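Local coordinates for protein NAD-dependent aldehyde dehydrogenase (Burkholderia multivorans, PDB 5UJU) that probably oxidises aldehydes to the corresponding carboxylic acids, using NAD as the electron acceptor, at residues G121-I126 / E166-A171; T207-G212 / D283-P288; N338-L343 / A381-K386; L426-P429 / D433-V436; D496-A501 / L512-T517. All coordinates share one frame; numbering follows the deposited sequence.

Contact 1: residues G121-I126 / E166-A171; sequences GVSLEI and EAVAYA
Helix 97-132 and helix 158-175 approach each other with the CA atoms of Ser123 and Val168 7.4 Å apart. This is helix-to-helix packing in the helical layer of the aldehyde dehydrogenase fold, between two members of one run of helices in the sequence, with helices 134-145 and 149-156 in between. The two segments bury just 108 Å² against each other, so the touch is small, and it is carried by Val168 on one helix and by the consecutive Ser123 and Leu124 on the other. Val168 works as a fork. Its CG1 lies anti to its own backbone N (chi1 172°), which sets CG2 beside that N, and the two methyls go to different partners. CG2 meets Ser123 through the CB methylene, at 3.9 Å from CG2 to Ser123 CB, and not through the hydroxyl. Ser123 OG instead turns back along its own helix, beside the backbone N, and hydrogen-bonds Trp119 O one turn earlier. The polar end of this buried serine is thereby satisfied within the helix, and an aliphatic carbon is what faces the valine. Around the pair, helix 217-230 supplies Phe226, which touches Val168, and Leu229, which touches Ser123. On the Leu124 side, helix 18-30 contributes Leu21. Leu124 leaves its backbone pointing neither at the partner helix nor away from it, and it is the CD2 branch that reaches across. The two side chains cross obliquely, with Leu124 CD2 3.8 Å from Val168 CG1.

Contact 2: residues T207-G212 / D283-P288; sequences TGLVLG and DLALRP
Leu209 and Leu284 meet methyl to methyl, with Leu209 CD1 3.7 Å from Leu284 CD2, and this is the shortest approach between the strand segment and the helix segment. The other branch of Leu209, CD2, reaches further along the helix: it lies 4.2 Å from Leu284 CG and equally 4.2 Å from Ala285 CA, while Ala285 CB stands a little beyond at 4.4 Å. One leucine thus lies against two consecutive helical residues, and its contact with Ala285 is with the backbone carbon as much as with the methyl. Both leucines stretch out from their chains, CG lying anti to the backbone N in each (chi1 171° in Leu209, 177° in Leu284), which carries the branched end of each toward the other. Such a strand-and-helix layer belongs to the Rossmann-like, NAD-binding domain of aldehyde dehydrogenases. Strand 191-211 runs parallel to both 234-238 and 290-296, and helix 278-285 leads directly into the latter. Leu209 is held in place by backbone hydrogen bonds to Leu292 and Asp294, and Ile290 of the same neighbouring strand touches its side chain. Val210 faces the other way and packs on Val235. Further out, Leu284 is covered by Pro97 and Ile101 of helix 97-132, and Ala285 by Leu305 of helix 299-308. Following Ala285, Arg287 N donates to Leu284 O at 3.1 Å, and Ala285 O takes a hydrogen bond from Gln311 NE2.

Contact 3: residues N338-L343 / A381-K386; sequences NIAFSL and AGAVQK
Ala340 and Leu343 pack on Ala383 and Val384 in an apolar contact between helix 332-344 and helix 373-388, beside the sheet that contains strands 323-326, 356-360 and 487-491. The axes of the two short segments cross at -54° and come within 8.4 Å. Small side chains make this closeness possible: Ala340 CA and Val384 CA are 4.8 Å apart. Ala340 CB touches two partners on successive residues, Ala383 CB at 3.7 Å and Val384 CG2 at 3.6 Å. The same CG2 also receives Leu343 CD1 at 3.9 Å, the leucine and valine side chains running at about a right angle to one another. One valine methyl is therefore held between two residues of the opposing helix. On another side of helix 332-344, Ser342 OG bonds to Asn338 O at 2.9 Å; that carbonyl also accepts from Ser342 N, and the two donors come from opposite faces of its plane. The Leu343 side chain lies about 6 Å from a sodium ion whose site includes Gly348 and Gly458. Helix 332-344 links the neighbouring parallel strands 323-326 and 356-360, the beta-alpha-beta crossover connection of an open alpha/beta domain.

Contact 4: residues L426-P429 / D433-V436; sequences LQHP and DARV
His428 and Val436 both start with an extended first torsion, His428 CG lying anti to its N (chi1 -162°) and Val436 CG1 likewise (-176°), and these rotations bring the imidazole and the valine methyls together on one side of the paired backbones. Val436 CG1 lies 3.9 Å from Leu426 CB, while its CG2 comes up to the edge of the His428 ring, near the ring plane. His428 CB meets Ala434 CB at 3.8 Å. The ring's ND1 is tied to Ala430 N within the intervening turn, and Phe431 stacks on it edge-to-face. The two segments run antiparallel, as parts of the long connection between strands 418-421 and 440-445 at one margin of a sheet. A single direct backbone bond joins them: Leu426 N donates to Val436 O at 3.2 Å, nearly straight at the hydrogen (169°) but arriving well above the carbonyl plane. Beyond it, water takes over. Water 1 accepts from Val436 N at 2.9 Å and sits 2.8 Å from both Leu426 O and Ala434 O. Water 2 accepts from His428 N at 2.9 Å and lies 3.0 Å from Ala434 O. Acceptors around these waters outnumber their protons, so the donated bonds are probably shared. The pair is thus joined directly at the Leu426-Val436 end and through two waters nearer the turn, with a small apolar patch on one side.

Contact 5: residues D496-A501 / L512-T517; sequences DVIDAA and LSINLT
The beta-alpha-beta unit made of strand 487-491, helix 495-508 and strand 511-514 brings Ile498 and Ala501 of its helix onto Ile514 and Leu512 of its last strand. At one end of the contact Ile498 CD1 lies 3.7 Å from Ile514 CG2. The isoleucine side chain is folded, both of its torsions being close to -60° (chi1 -56°, chi2 -62°), which carries CD1 toward the strand although the CB itself does not point there. The same methyl comes within 4.4 Å of Asn515 ND2. One turn further along the helix, Leu512 CD2 fits against the backbone of Ala501, 3.9 Å from its C and 4.0 Å from its O, with Ala501 CB at 4.1 Å from that methyl. Leu512 and Ile514 are alternate residues of the strand and so face the helix together, whereas Ser513 between them turns to the other side. Asn515, where the strand has ended, adopts left-handed backbone angles, and its OD1 accepts from Ser492 N, just after strand 487-491. Helix 469-483 lies alongside, its Leu473 touching Ala500 and Ala501. Within the chain, strand 511-514 pairs with 487-491. Its other edge pairs in parallel with a strand of the second subunit, Ile514 packing on Val561 of that subunit, and the sheet thereby continues across the dimer interface.

Overall arrangement
Contacts 1 to 5 follow one another in series along the chain, each closing before the next opens. Contacts 1 and 2, with centres 22 Å apart, share helix 97-132, which forms part of contact 1 and covers Leu284 of contact 2; both belong to the Rossmann-like part. Contacts 3, 4 and 5 are associated with the sheet that runs from 418-421 to 511-514: 5 lies at strand 511-514, 4 in the connection following 418-421 at the other margin, and 3 on helices 332-344 and 373-388, the first of which joins strands 323-326 and 356-360. Contacts 3 and 5 touch, Asn338 packing on Leu516, while the centres of 4 and 5 are 38 Å apart. The set thus samples two sheet-and-helix regions and reaches the dimer interface at contact 5.

Contact 1: residues G121-I126 / E166-A171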
# COMPACT_ATOMS: atom_id res chain seq x y z
N GLY A 121 -18.15 1.95 13.66
CA GLY A 121 -18.99 1.73 14.82
C GLY A 121 -19.20 0.26 15.12
O GLY A 121 -19.05 -0.18 16.27
N VAL A 122 -19.52 -0.52 14.09
CA VAL A 122 -19.70 -1.96 14.29
C VAL A 122 -18.39 -2.58 14.78
O VAL A 122 -18.39 -3.43 15.69
CB VAL A 122 -20.20 -2.61 12.99
CG1 VAL A 122 -19.98 -4.13 13.00
CG2 VAL A 122 -21.70 -2.29 12.76
N SER A 123 -17.27 -2.18 14.20
CA SER A 123 -15.98 -2.72 14.65
C SER A 123 -15.74 -2.41 16.13
O SER A 123 -15.31 -3.29 16.89
CB SER A 123 -14.84 -2.18 13.79
OG SER A 123 -14.91 -2.74 12.49
N LEU A 124 -16.01 -1.18 16.55
CA LEU A 124 -15.73 -0.81 17.94
C LEU A 124 -16.67 -1.53 18.89
O LEU A 124 -16.26 -1.88 20.01
CB LEU A 124 -15.85 0.70 18.13
CG LEU A 124 -14.88 1.51 17.26
CD1 LEU A 124 -15.17 3.02 17.31
CD2 LEU A 124 -13.44 1.20 17.65
N GLU A 125 -17.91 -1.77 18.47
CA GLU A 125 -18.84 -2.52 19.31
C GLU A 125 -18.42 -3.97 19.43
O GLU A 125 -18.51 -4.56 20.52
CB GLU A 125 -20.25 -2.40 18.74
CG GLU A 125 -21.29 -3.26 19.45
CD GLU A 125 -21.57 -2.86 20.89
OE1 GLU A 125 -21.27 -1.71 21.29
OE2 GLU A 125 -22.10 -3.71 21.64
N ILE A 126 -17.97 -4.58 18.33
CA ILE A 126 -17.45 -5.94 18.40
C ILE A 126 -16.31 -6.01 19.42
O ILE A 126 -16.27 -6.90 20.27
CB ILE A 126 -17.00 -6.43 17.01
CG1 ILE A 126 -18.19 -6.55 16.04
CG2 ILE A 126 -16.20 -7.75 17.15
CD1 ILE A 126 -17.79 -6.77 14.59
N GLU A 166 -6.20 -0.46 17.40
CA GLU A 166 -5.18 0.28 16.67
C GLU A 166 -5.43 0.24 15.16
O GLU A 166 -5.34 1.26 14.48
CB GLU A 166 -3.81 -0.30 17.01
CG GLU A 166 -2.66 0.38 16.34
CD GLU A 166 -1.33 -0.26 16.73
OE1 GLU A 166 -1.20 -1.49 16.55
OE2 GLU A 166 -0.44 0.47 17.21
N ALA A 167 -5.74 -0.95 14.63
CA ALA A 167 -6.02 -1.07 13.21
C ALA A 167 -7.26 -0.25 12.81
O ALA A 167 -7.27 0.40 11.76
CB ALA A 167 -6.20 -2.54 12.84
N VAL A 168 -8.30 -0.27 13.64
CA VAL A 168 -9.50 0.52 13.36
C VAL A 168 -9.17 2.01 13.37
O VAL A 168 -9.63 2.77 12.51
CB VAL A 168 -10.61 0.19 14.38
CG1 VAL A 168 -11.79 1.14 14.22
CG2 VAL A 168 -11.07 -1.25 14.22
N ALA A 169 -8.32 2.43 14.31
CA ALA A 169 -7.96 3.84 14.41
C ALA A 169 -7.18 4.31 13.18
O ALA A 169 -7.45 5.40 12.66
CB ALA A 169 -7.14 4.09 15.69
N TYR A 170 -6.22 3.51 12.72
CA TYR A 170 -5.50 3.85 11.48
C TYR A 170 -6.45 3.92 10.29
O TYR A 170 -6.33 4.81 9.44
CB TYR A 170 -4.39 2.85 11.22
CG TYR A 170 -3.09 3.22 11.92
CD1 TYR A 170 -2.76 2.66 13.15
CD2 TYR A 170 -2.24 4.17 11.37
CE1 TYR A 170 -1.57 3.02 13.80
CE2 TYR A 170 -1.06 4.53 12.01
CZ TYR A 170 -0.74 3.96 13.22
OH TYR A 170 0.41 4.34 13.83
N ALA A 171 -7.38 2.96 10.18
CA ALA A 171 -8.37 2.99 9.10
C ALA A 171 -9.17 4.29 9.14
O ALA A 171 -9.22 5.02 8.16
CB ALA A 171 -9.30 1.78 9.19

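Contact 2: residues T207-G212 / D283-P288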
# COMPACT_ATOMS: atom_id res chain seq x y z
N THR A 207 -13.93 -8.98 -0.63
CA THR A 207 -13.81 -9.98 0.42
C THR A 207 -12.35 -10.16 0.81
O THR A 207 -11.50 -10.44 -0.04
CB THR A 207 -14.43 -11.30 -0.02
OG1 THR A 207 -15.84 -11.11 -0.23
CG2 THR A 207 -14.24 -12.37 1.05
N GLY A 208 -12.07 -10.03 2.10
CA GLY A 208 -10.75 -10.27 2.63
C GLY A 208 -10.68 -11.67 3.23
O GLY A 208 -11.70 -12.25 3.62
N LEU A 209 -9.47 -12.22 3.25
CA LEU A 209 -9.19 -13.53 3.80
C LEU A 209 -8.20 -13.37 4.96
O LEU A 209 -7.18 -12.68 4.82
CB LEU A 209 -8.63 -14.46 2.71
CG LEU A 209 -8.07 -15.83 3.13
CD1 LEU A 209 -9.18 -16.71 3.68
CD2 LEU A 209 -7.30 -16.54 1.97
N VAL A 210 -8.53 -13.95 6.11
CA VAL A 210 -7.65 -13.94 7.28
C VAL A 210 -7.17 -15.37 7.51
O VAL A 210 -7.98 -16.26 7.78
CB VAL A 210 -8.33 -13.37 8.53
CG1 VAL A 210 -7.41 -13.50 9.74
CG2 VAL A 210 -8.68 -11.90 8.31
N LEU A 211 -5.86 -15.58 7.37
CA LEU A 211 -5.24 -16.90 7.50
C LEU A 211 -4.55 -16.96 8.85
O LEU A 211 -3.55 -16.26 9.09
CB LEU A 211 -4.24 -17.16 6.37
CG LEU A 211 -4.86 -17.21 4.97
CD1 LEU A 211 -3.80 -17.36 3.88
CD2 LEU A 211 -5.83 -18.39 4.91
N GLY A 212 -5.09 -17.80 9.74
CA GLY A 212 -4.75 -17.72 11.14
C GLY A 212 -3.46 -18.45 11.48
O GLY A 212 -2.96 -19.28 10.70
N ASP A 283 -6.10 -22.76 -3.27
CA ASP A 283 -7.23 -22.54 -4.18
C ASP A 283 -8.05 -21.35 -3.74
O ASP A 283 -8.44 -20.52 -4.57
CB ASP A 283 -8.11 -23.79 -4.24
CG ASP A 283 -7.44 -24.94 -4.97
OD1 ASP A 283 -6.37 -24.71 -5.59
OD2 ASP A 283 -7.98 -26.07 -4.91
N LEU A 284 -8.31 -21.24 -2.44
CA LEU A 284 -9.05 -20.10 -1.91
C LEU A 284 -8.30 -18.79 -2.13
O LEU A 284 -8.87 -17.79 -2.57
CB LEU A 284 -9.34 -20.32 -0.42
CG LEU A 284 -10.04 -19.20 0.32
CD1 LEU A 284 -11.36 -18.84 -0.39
CD2 LEU A 284 -10.31 -19.62 1.75
N ALA A 285 -6.99 -18.79 -1.84
CA ALA A 285 -6.21 -17.56 -1.95
C ALA A 285 -6.15 -17.03 -3.38
O ALA A 285 -5.94 -15.83 -3.57
CB ALA A 285 -4.78 -17.79 -1.44
N LEU A 286 -6.35 -17.89 -4.38
CA LEU A 286 -6.30 -17.48 -5.78
C LEU A 286 -7.68 -17.10 -6.34
O LEU A 286 -7.75 -16.69 -7.51
CB LEU A 286 -5.69 -18.60 -6.64
CG LEU A 286 -4.24 -19.01 -6.33
CD1 LEU A 286 -3.66 -19.91 -7.41
CD2 LEU A 286 -3.37 -17.78 -6.16
N ARG A 287 -8.76 -17.20 -5.57
CA ARG A 287 -10.08 -16.87 -6.13
C ARG A 287 -10.17 -15.39 -6.49
O ARG A 287 -9.69 -14.54 -5.73
CB ARG A 287 -11.22 -17.22 -5.16
CG ARG A 287 -11.47 -18.71 -5.01
CD ARG A 287 -12.20 -19.23 -6.24
NE ARG A 287 -13.55 -18.66 -6.35
CZ ARG A 287 -14.66 -19.25 -5.89
NH1 ARG A 287 -14.57 -20.43 -5.28
NH2 ARG A 287 -15.85 -18.68 -6.04
N PRO A 288 -10.77 -15.05 -7.63
CA PRO A 288 -10.85 -13.63 -8.00
C PRO A 288 -11.62 -12.80 -7.00
O PRO A 288 -11.39 -11.58 -6.93
CB PRO A 288 -11.54 -13.65 -9.38
CG PRO A 288 -12.06 -15.03 -9.56
CD PRO A 288 -11.19 -15.93 -8.71

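Contact 3: residues N338-L343 / A381-K386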
# COMPACT_ATOMS: atom_id res chain seq x y z
N ASN A 338 17.18 -10.81 32.56
CA ASN A 338 16.24 -10.30 31.57
C ASN A 338 16.27 -11.15 30.30
O ASN A 338 15.22 -11.52 29.76
CB ASN A 338 16.55 -8.84 31.26
CG ASN A 338 15.64 -8.26 30.18
OD1 ASN A 338 15.82 -8.53 28.99
ND2 ASN A 338 14.67 -7.45 30.59
N ILE A 339 17.47 -11.46 29.82
CA ILE A 339 17.58 -12.34 28.65
C ILE A 339 16.94 -13.69 28.95
O ILE A 339 16.25 -14.27 28.10
CB ILE A 339 19.05 -12.49 28.24
CG1 ILE A 339 19.55 -11.19 27.60
CG2 ILE A 339 19.24 -13.70 27.33
CD1 ILE A 339 21.05 -11.16 27.37
N ALA A 340 17.16 -14.21 30.16
CA ALA A 340 16.61 -15.50 30.54
C ALA A 340 15.08 -15.51 30.50
O ALA A 340 14.46 -16.47 30.03
CB ALA A 340 17.09 -15.88 31.93
N PHE A 341 14.45 -14.46 31.06
CA PHE A 341 12.99 -14.35 30.95
C PHE A 341 12.56 -14.35 29.50
O PHE A 341 11.54 -14.94 29.14
CB PHE A 341 12.50 -13.07 31.63
CG PHE A 341 12.06 -13.25 33.04
CD1 PHE A 341 10.93 -14.01 33.33
CD2 PHE A 341 12.75 -12.64 34.08
CE1 PHE A 341 10.51 -14.18 34.64
CE2 PHE A 341 12.34 -12.80 35.40
CZ PHE A 341 11.22 -13.57 35.68
N SER A 342 13.32 -13.65 28.64
CA SER A 342 12.96 -13.54 27.23
C SER A 342 13.03 -14.89 26.54
O SER A 342 12.25 -15.14 25.60
CB SER A 342 13.87 -12.54 26.53
OG SER A 342 13.85 -11.31 27.23
N LEU A 343 13.95 -15.74 26.97
CA LEU A 343 14.07 -17.08 26.41
C LEU A 343 13.00 -18.03 26.95
O LEU A 343 12.60 -18.96 26.25
CB LEU A 343 15.46 -17.65 26.69
CG LEU A 343 16.65 -16.99 25.99
CD1 LEU A 343 17.97 -17.51 26.59
CD2 LEU A 343 16.59 -17.23 24.49
N ALA A 381 22.82 -19.17 30.95
CA ALA A 381 22.33 -20.54 31.13
C ALA A 381 21.83 -20.76 32.55
O ALA A 381 20.77 -21.36 32.76
CB ALA A 381 23.44 -21.55 30.80
N GLY A 382 22.57 -20.25 33.54
CA GLY A 382 22.18 -20.46 34.92
C GLY A 382 20.91 -19.72 35.29
O GLY A 382 20.09 -20.22 36.06
N ALA A 383 20.75 -18.49 34.78
CA ALA A 383 19.51 -17.77 35.05
C ALA A 383 18.32 -18.48 34.40
O ALA A 383 17.22 -18.50 34.96
CB ALA A 383 19.62 -16.33 34.56
N VAL A 384 18.53 -19.08 33.22
CA VAL A 384 17.45 -19.81 32.57
C VAL A 384 17.08 -21.04 33.39
O VAL A 384 15.90 -21.32 33.62
CB VAL A 384 17.82 -20.20 31.13
CG1 VAL A 384 16.75 -21.14 30.55
CG2 VAL A 384 17.93 -18.96 30.24
N GLN A 385 18.09 -21.79 33.84
CA GLN A 385 17.84 -22.98 34.63
C GLN A 385 17.07 -22.65 35.90
O GLN A 385 16.12 -23.36 36.26
CB GLN A 385 19.18 -23.67 34.98
CG GLN A 385 19.04 -25.15 35.33
CD GLN A 385 18.44 -25.38 36.71
OE1 GLN A 385 18.67 -24.60 37.62
NE2 GLN A 385 17.62 -26.42 36.84
N LYS A 386 17.44 -21.56 36.59
CA LYS A 386 16.74 -21.20 37.82
C LYS A 386 15.28 -20.87 37.55
O LYS A 386 14.40 -21.22 38.35
CB LYS A 386 17.43 -20.02 38.50

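Contact 4: residues L426-P429 / D433-V436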
# COMPACT_ATOMS: atom_id res chain seq x y z
N LEU A 426 9.06 -31.57 31.98
CA LEU A 426 8.48 -31.31 33.29
C LEU A 426 7.12 -31.98 33.40
O LEU A 426 6.39 -32.10 32.41
CB LEU A 426 8.34 -29.79 33.53
CG LEU A 426 9.55 -28.86 33.43
CD1 LEU A 426 9.19 -27.48 33.95
CD2 LEU A 426 10.76 -29.43 34.20
N GLN A 427 6.78 -32.41 34.61
CA GLN A 427 5.44 -32.91 34.92
C GLN A 427 4.66 -31.72 35.47
O GLN A 427 5.01 -31.18 36.53
CB GLN A 427 5.47 -34.07 35.91
CG GLN A 427 4.07 -34.62 36.26
CD GLN A 427 3.39 -35.30 35.09
OE1 GLN A 427 4.01 -35.56 34.06
NE2 GLN A 427 2.08 -35.55 35.22
N HIS A 428 3.66 -31.29 34.73
CA HIS A 428 2.84 -30.16 35.16
C HIS A 428 2.08 -30.56 36.42
O HIS A 428 1.42 -31.60 36.44
CB HIS A 428 1.86 -29.75 34.06
CG HIS A 428 1.29 -28.38 34.25
ND1 HIS A 428 0.49 -28.05 35.32
CD2 HIS A 428 1.41 -27.25 33.51
CE1 HIS A 428 0.15 -26.77 35.23
NE2 HIS A 428 0.69 -26.27 34.14
N PRO A 429 2.14 -29.75 37.48
CA PRO A 429 1.49 -30.16 38.74
C PRO A 429 -0.03 -30.27 38.64
O PRO A 429 -0.63 -31.00 39.44
CB PRO A 429 1.89 -29.06 39.73
CG PRO A 429 3.03 -28.34 39.06
CD PRO A 429 2.80 -28.44 37.60
N ASP A 433 -1.15 -34.60 31.68
CA ASP A 433 -0.76 -34.92 30.31
C ASP A 433 -0.26 -33.71 29.54
O ASP A 433 -0.12 -33.79 28.32
CB ASP A 433 -1.93 -35.57 29.58
CG ASP A 433 -2.30 -36.92 30.17
OD1 ASP A 433 -1.39 -37.65 30.61
OD2 ASP A 433 -3.51 -37.25 30.20
N ALA A 434 0.05 -32.60 30.22
CA ALA A 434 0.56 -31.43 29.52
C ALA A 434 1.94 -31.72 28.93
O ALA A 434 2.70 -32.53 29.45
CB ALA A 434 0.64 -30.24 30.47
N ARG A 435 2.23 -31.04 27.81
CA ARG A 435 3.50 -31.14 27.08
C ARG A 435 4.34 -29.93 27.47
O ARG A 435 4.12 -28.82 26.98
CB ARG A 435 3.24 -31.20 25.57
CG ARG A 435 4.48 -31.42 24.71
CD ARG A 435 4.19 -31.08 23.25
NE ARG A 435 3.19 -31.96 22.68
CZ ARG A 435 1.98 -31.58 22.27
NH1 ARG A 435 1.61 -30.31 22.35
NH2 ARG A 435 1.14 -32.48 21.78
N VAL A 436 5.30 -30.13 28.38
CA VAL A 436 6.08 -29.03 28.93
C VAL A 436 7.56 -29.37 28.77
O VAL A 436 7.98 -30.46 29.18
CB VAL A 436 5.75 -28.77 30.42
CG1 VAL A 436 6.52 -27.55 30.97
CG2 VAL A 436 4.26 -28.61 30.65
O HOH W 1 5.44 -32.64 29.88
O HOH W 2 2.68 -32.80 32.45

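Contact 5: residues D496-A501 / L512-T517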
# COMPACT_ATOMS: atom_id res chain seq x y z
N ASP A 496 29.21 4.90 21.37
CA ASP A 496 29.51 4.61 19.97
C ASP A 496 28.96 3.26 19.54
O ASP A 496 28.59 3.09 18.38
CB ASP A 496 31.02 4.68 19.72
CG ASP A 496 31.80 3.63 20.51
OD1 ASP A 496 32.34 2.69 19.89
OD2 ASP A 496 31.84 3.73 21.75
N VAL A 497 28.91 2.29 20.46
CA VAL A 497 28.30 1.00 20.13
C VAL A 497 26.78 1.15 19.99
O VAL A 497 26.16 0.59 19.08
CB VAL A 497 28.69 -0.06 21.17
CG1 VAL A 497 27.93 -1.37 20.89
CG2 VAL A 497 30.22 -0.27 21.18
N ILE A 498 26.15 1.91 20.90
CA ILE A 498 24.72 2.17 20.74
C ILE A 498 24.44 2.82 19.40
O ILE A 498 23.46 2.49 18.71
CB ILE A 498 24.19 3.02 21.91
CG1 ILE A 498 24.50 2.33 23.23
CG2 ILE A 498 22.69 3.21 21.77
CD1 ILE A 498 23.84 0.98 23.36
N ASP A 499 25.30 3.76 18.99
CA ASP A 499 25.14 4.38 17.68
C ASP A 499 25.23 3.34 16.57
O ASP A 499 24.40 3.31 15.66
CB ASP A 499 26.20 5.47 17.47
CG ASP A 499 25.91 6.73 18.27
OD1 ASP A 499 24.79 6.85 18.80
OD2 ASP A 499 26.82 7.59 18.37
N ALA A 500 26.23 2.45 16.65
CA ALA A 500 26.37 1.40 15.65
C ALA A 500 25.16 0.46 15.66
O ALA A 500 24.77 -0.05 14.60
CB ALA A 500 27.66 0.61 15.88
N ALA A 501 24.55 0.25 16.82
CA ALA A 501 23.38 -0.62 16.86
C ALA A 501 22.19 0.03 16.15
O ALA A 501 21.43 -0.66 15.48
CB ALA A 501 23.03 -1.01 18.30
N LEU A 512 14.75 -1.89 17.49
CA LEU A 512 15.88 -2.01 18.40
C LEU A 512 15.47 -1.79 19.85
O LEU A 512 14.78 -0.81 20.16
CB LEU A 512 16.96 -0.99 18.03
CG LEU A 512 18.23 -1.02 18.89
CD1 LEU A 512 18.99 -2.32 18.66
CD2 LEU A 512 19.10 0.18 18.58
N SER A 513 15.91 -2.69 20.73
CA SER A 513 15.79 -2.52 22.17
C SER A 513 17.18 -2.37 22.77
O SER A 513 18.11 -3.09 22.39
CB SER A 513 15.06 -3.72 22.79
OG SER A 513 13.74 -3.86 22.25
N ILE A 514 17.33 -1.42 23.71
CA ILE A 514 18.63 -1.03 24.24
C ILE A 514 18.66 -1.26 25.74
O ILE A 514 17.81 -0.74 26.47
CB ILE A 514 18.95 0.44 23.92
CG1 ILE A 514 18.94 0.67 22.41
CG2 ILE A 514 20.30 0.83 24.50
CD1 ILE A 514 18.53 2.08 22.01
N ASN A 515 19.64 -2.04 26.20
CA ASN A 515 19.95 -2.23 27.63
C ASN A 515 18.71 -2.62 28.44
O ASN A 515 18.40 -2.02 29.47
CB ASN A 515 20.61 -0.97 28.22
CG ASN A 515 22.00 -0.75 27.67
OD1 ASN A 515 22.70 -1.71 27.36
ND2 ASN A 515 22.39 0.51 27.50
N LEU A 516 18.00 -3.64 27.97
CA LEU A 516 16.85 -4.17 28.71
C LEU A 516 17.34 -4.98 29.92
O LEU A 516 17.65 -6.17 29.80
CB LEU A 516 15.98 -5.02 27.80
CG LEU A 516 15.33 -4.35 26.60
CD1 LEU A 516 14.41 -5.34 25.90
CD2 LEU A 516 14.57 -3.06 26.99
N THR A 517 17.41 -4.34 31.09
CA THR A 517 17.84 -4.99 32.32
C THR A 517 16.77 -5.00 33.40
O THR A 517 17.05 -5.38 34.54
CB THR A 517 19.11 -4.32 32.87
OG1 THR A 517 18.81 -2.96 33.20
CG2 THR A 517 20.23 -4.36 31.85